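Local coordinates for protein galactose-binding lectin (Arachis hypogaea, PDB 2DVB) that binds D-galactose and galactosides specifically, as a calcium- and manganese-containing homotetrameric lectin of the legume family, at residues Pro81-Ile86 against Ser209-Gly214. Numbering follows the deposited sequence.
Sequences PADGII and SGSLGG. With GAL (beta-D-galactopyranose), chain E.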
ATOM      1  N   PRO A  81      37.967  -7.776   5.737  1.00 31.05           N
ATOM      2  CA  PRO A  81      36.555  -7.423   5.539  1.00 31.69           C
ATOM      3  C   PRO A  81      35.704  -8.689   5.466  1.00 30.17           C
ATOM      4  O   PRO A  81      35.518  -9.251   4.394  1.00 29.84           O
ATOM      5  CB  PRO A  81      36.570  -6.648   4.214  1.00 30.89           C
ATOM      6  CG  PRO A  81      37.987  -6.099   4.144  1.00 31.46           C
ATOM      7  CD  PRO A  81      38.794  -7.282   4.623  1.00 30.65           C
ATOM      8  N   ALA A  82      35.206  -9.136   6.613  1.00 31.08           N
ATOM      9  CA  ALA A  82      34.377 -10.342   6.694  1.00 31.86           C
ATOM     10  C   ALA A  82      33.260 -10.118   7.726  1.00 31.44           C
ATOM     11  O   ALA A  82      33.320  -9.158   8.499  1.00 32.18           O
ATOM     12  CB  ALA A  82      35.252 -11.536   7.095  1.00 31.67           C
ATOM     13  N   ASP A  83      32.249 -10.990   7.769  1.00 31.01           N
ATOM     14  CA  ASP A  83      32.133 -12.163   6.908  1.00 29.72           C
ATOM     15  C   ASP A  83      31.013 -12.047   5.884  1.00 28.41           C
ATOM     16  O   ASP A  83      31.012 -12.755   4.881  1.00 28.87           O
ATOM     17  CB  ASP A  83      31.891 -13.402   7.762  1.00 30.55           C
ATOM     18  CG  ASP A  83      33.168 -14.088   8.158  1.00 31.69           C
ATOM     19  OD1 ASP A  83      33.715 -14.833   7.319  1.00 30.63           O
ATOM     20  OD2 ASP A  83      33.628 -13.871   9.297  1.00 32.68           O
ATOM     21  N   GLY A  84      30.057 -11.166   6.147  1.00 26.57           N
ATOM     22  CA  GLY A  84      28.955 -11.009   5.223  1.00 27.72           C
ATOM     23  C   GLY A  84      27.587 -10.921   5.872  1.00 27.15           C
ATOM     24  O   GLY A  84      27.454 -10.885   7.095  1.00 26.20           O
ATOM     25  N   ILE A  85      26.565 -10.902   5.026  1.00 26.90           N
ATOM     26  CA  ILE A  85      25.188 -10.782   5.467  1.00 26.06           C
ATOM     27  C   ILE A  85      24.308 -11.855   4.832  1.00 25.72           C
ATOM     28  O   ILE A  85      24.537 -12.278   3.703  1.00 25.19           O
ATOM     29  CB  ILE A  85      24.627  -9.397   5.073  1.00 26.92           C
ATOM     30  CG1 ILE A  85      25.465  -8.298   5.729  1.00 28.00           C
ATOM     31  CG2 ILE A  85      23.171  -9.280   5.475  1.00 25.03           C
ATOM     32  CD1 ILE A  85      25.249  -6.926   5.131  1.00 28.11           C
ATOM     33  N   ILE A  86      23.298 -12.302   5.560  1.00 25.06           N
ATOM     34  CA  ILE A  86      22.403 -13.291   4.996  1.00 25.67           C
ATOM     35  C   ILE A  86      20.954 -12.988   5.310  1.00 25.53           C
ATOM     36  O   ILE A  86      20.578 -12.733   6.459  1.00 25.24           O
ATOM     37  CB  ILE A  86      22.720 -14.726   5.477  1.00 26.59           C
ATOM     38  CG1 ILE A  86      21.753 -15.708   4.791  1.00 26.41           C
ATOM     39  CG2 ILE A  86      22.610 -14.812   7.002  1.00 24.18           C
ATOM     40  CD1 ILE A  86      22.080 -17.165   4.999  1.00 23.85           C
ATOM     41  N   SER A 209      27.975 -11.679  10.714  1.00 31.19           N
ATOM     42  CA  SER A 209      28.934 -12.072  11.734  1.00 30.41           C
ATOM     43  C   SER A 209      30.370 -11.778  11.338  1.00 29.69           C
ATOM     44  O   SER A 209      30.670 -11.520  10.176  1.00 31.97           O
ATOM     45  CB  SER A 209      28.793 -13.566  12.022  1.00 28.15           C
ATOM     46  OG  SER A 209      29.142 -14.320  10.877  1.00 25.68           O
ATOM     47  N   GLY A 210      31.248 -11.828  12.331  1.00 28.49           N
ATOM     48  CA  GLY A 210      32.658 -11.596  12.116  1.00 27.77           C
ATOM     49  C   GLY A 210      33.425 -12.587  12.974  1.00 30.07           C
ATOM     50  O   GLY A 210      32.826 -13.401  13.685  1.00 28.42           O
ATOM     51  N   SER A 211      34.747 -12.543  12.896  1.00 29.80           N
ATOM     52  CA  SER A 211      35.588 -13.441  13.683  1.00 30.82           C
ATOM     53  C   SER A 211      36.607 -12.575  14.416  1.00 30.37           C
ATOM     54  O   SER A 211      36.432 -11.361  14.519  1.00 32.50           O
ATOM     55  CB  SER A 211      36.303 -14.435  12.765  1.00 30.18           C
ATOM     56  OG  SER A 211      37.238 -13.776  11.926  1.00 31.63           O
ATOM     57  N   LEU A 212      37.667 -13.182  14.930  1.00 30.23           N
ATOM     58  CA  LEU A 212      38.685 -12.404  15.630  1.00 28.69           C
ATOM     59  C   LEU A 212      39.430 -11.526  14.621  1.00 26.88           C
ATOM     60  O   LEU A 212      39.692 -10.352  14.875  1.00 28.29           O
ATOM     61  CB  LEU A 212      39.664 -13.334  16.363  1.00 26.56           C
ATOM     62  CG  LEU A 212      40.781 -12.663  17.183  1.00 29.72           C
ATOM     63  CD1 LEU A 212      41.317 -13.632  18.229  1.00 27.73           C
ATOM     64  CD2 LEU A 212      41.905 -12.200  16.259  1.00 28.92           C
ATOM     65  N   GLY A 213      39.753 -12.099  13.469  1.00 27.40           N
ATOM     66  CA  GLY A 213      40.463 -11.349  12.451  1.00 28.55           C
ATOM     67  C   GLY A 213      39.577 -10.783  11.359  1.00 29.26           C
ATOM     68  O   GLY A 213      39.971  -9.841  10.665  1.00 30.63           O
ATOM     69  N   GLY A 214      38.383 -11.346  11.203  1.00 29.36           N
ATOM     70  CA  GLY A 214      37.475 -10.873  10.171  1.00 28.62           C
ATOM     71  C   GLY A 214      36.350  -9.998  10.693  1.00 29.87           C
ATOM     72  O   GLY A 214      35.450 -10.470  11.389  1.00 30.33           O
TER
HETATM   73  C1  GAL E   2      38.436 -17.045   9.864  1.00 41.31           C
HETATM   74  C2  GAL E   2      36.926 -17.191   9.855  1.00 37.88           C
HETATM   75  C3  GAL E   2      36.363 -16.556   8.588  1.00 36.17           C
HETATM   76  C4  GAL E   2      36.727 -14.962   8.486  1.00 34.34           C
HETATM   77  C5  GAL E   2      38.297 -14.816   8.512  1.00 37.03           C
HETATM   78  C6  GAL E   2      39.151 -13.574   8.455  1.00 34.91           C
HETATM   79  O2  GAL E   2      36.649 -18.579   9.964  1.00 36.22           O
HETATM   80  O3  GAL E   2      34.958 -16.705   8.598  1.00 34.48           O
HETATM   81  O4  GAL E   2      36.254 -14.204   9.602  1.00 33.89           O
HETATM   82  O5  GAL E   2      38.858 -15.594   9.730  1.00 38.61           O
HETATM   83  O6  GAL E   2      40.529 -13.308   8.471  1.00 38.58           O
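Ala82 lays its methyl group against Gly214, CB lying 3.9 Å from Gly214 CA, while the same methyl faces O4 of the bound galactose. With no side chain on Gly214, the Ala82 methyl and GAL O4 can both come up against its CA, O4 at 3.6 Å. The peptide joining Ala82 to Asp83 is cis, the non-proline cis bond that legume lectins keep at this aspartate, and it turns the acidic side chain into the pocket. Asp83 N donates to Ser209 O at 2.9 Å, which ties the aspartate backbone to the end of strand 201-209, the neighbour of strand 84-91 in the seven-stranded sheet of the legume lectin fold. Its carboxylate then receives two adjacent sugar hydroxyls, GAL O3 on OD1 at 2.6 Å and GAL O4 on the less surely placed OD2 at 2.7 Å, a pairing consistent with recognition of the axial O4. From the other segment Ser211 OG comes within 2.6 Å of GAL O4. With chi1 at 66°, OG sits between the backbone N and carbonyl carbon and accepts the N-H of Gly214 (OG to N 2.8 Å), three residues on, in an ST motif that fixes the hydroxyl in the loop. Asn127, a calcium ligand, adds a further bond to the sugar from its ND2, linking the pocket to the metal site. Gly84 starts strand 84-91 with a positive phi of 136°, which suits a residue without a beta carbon.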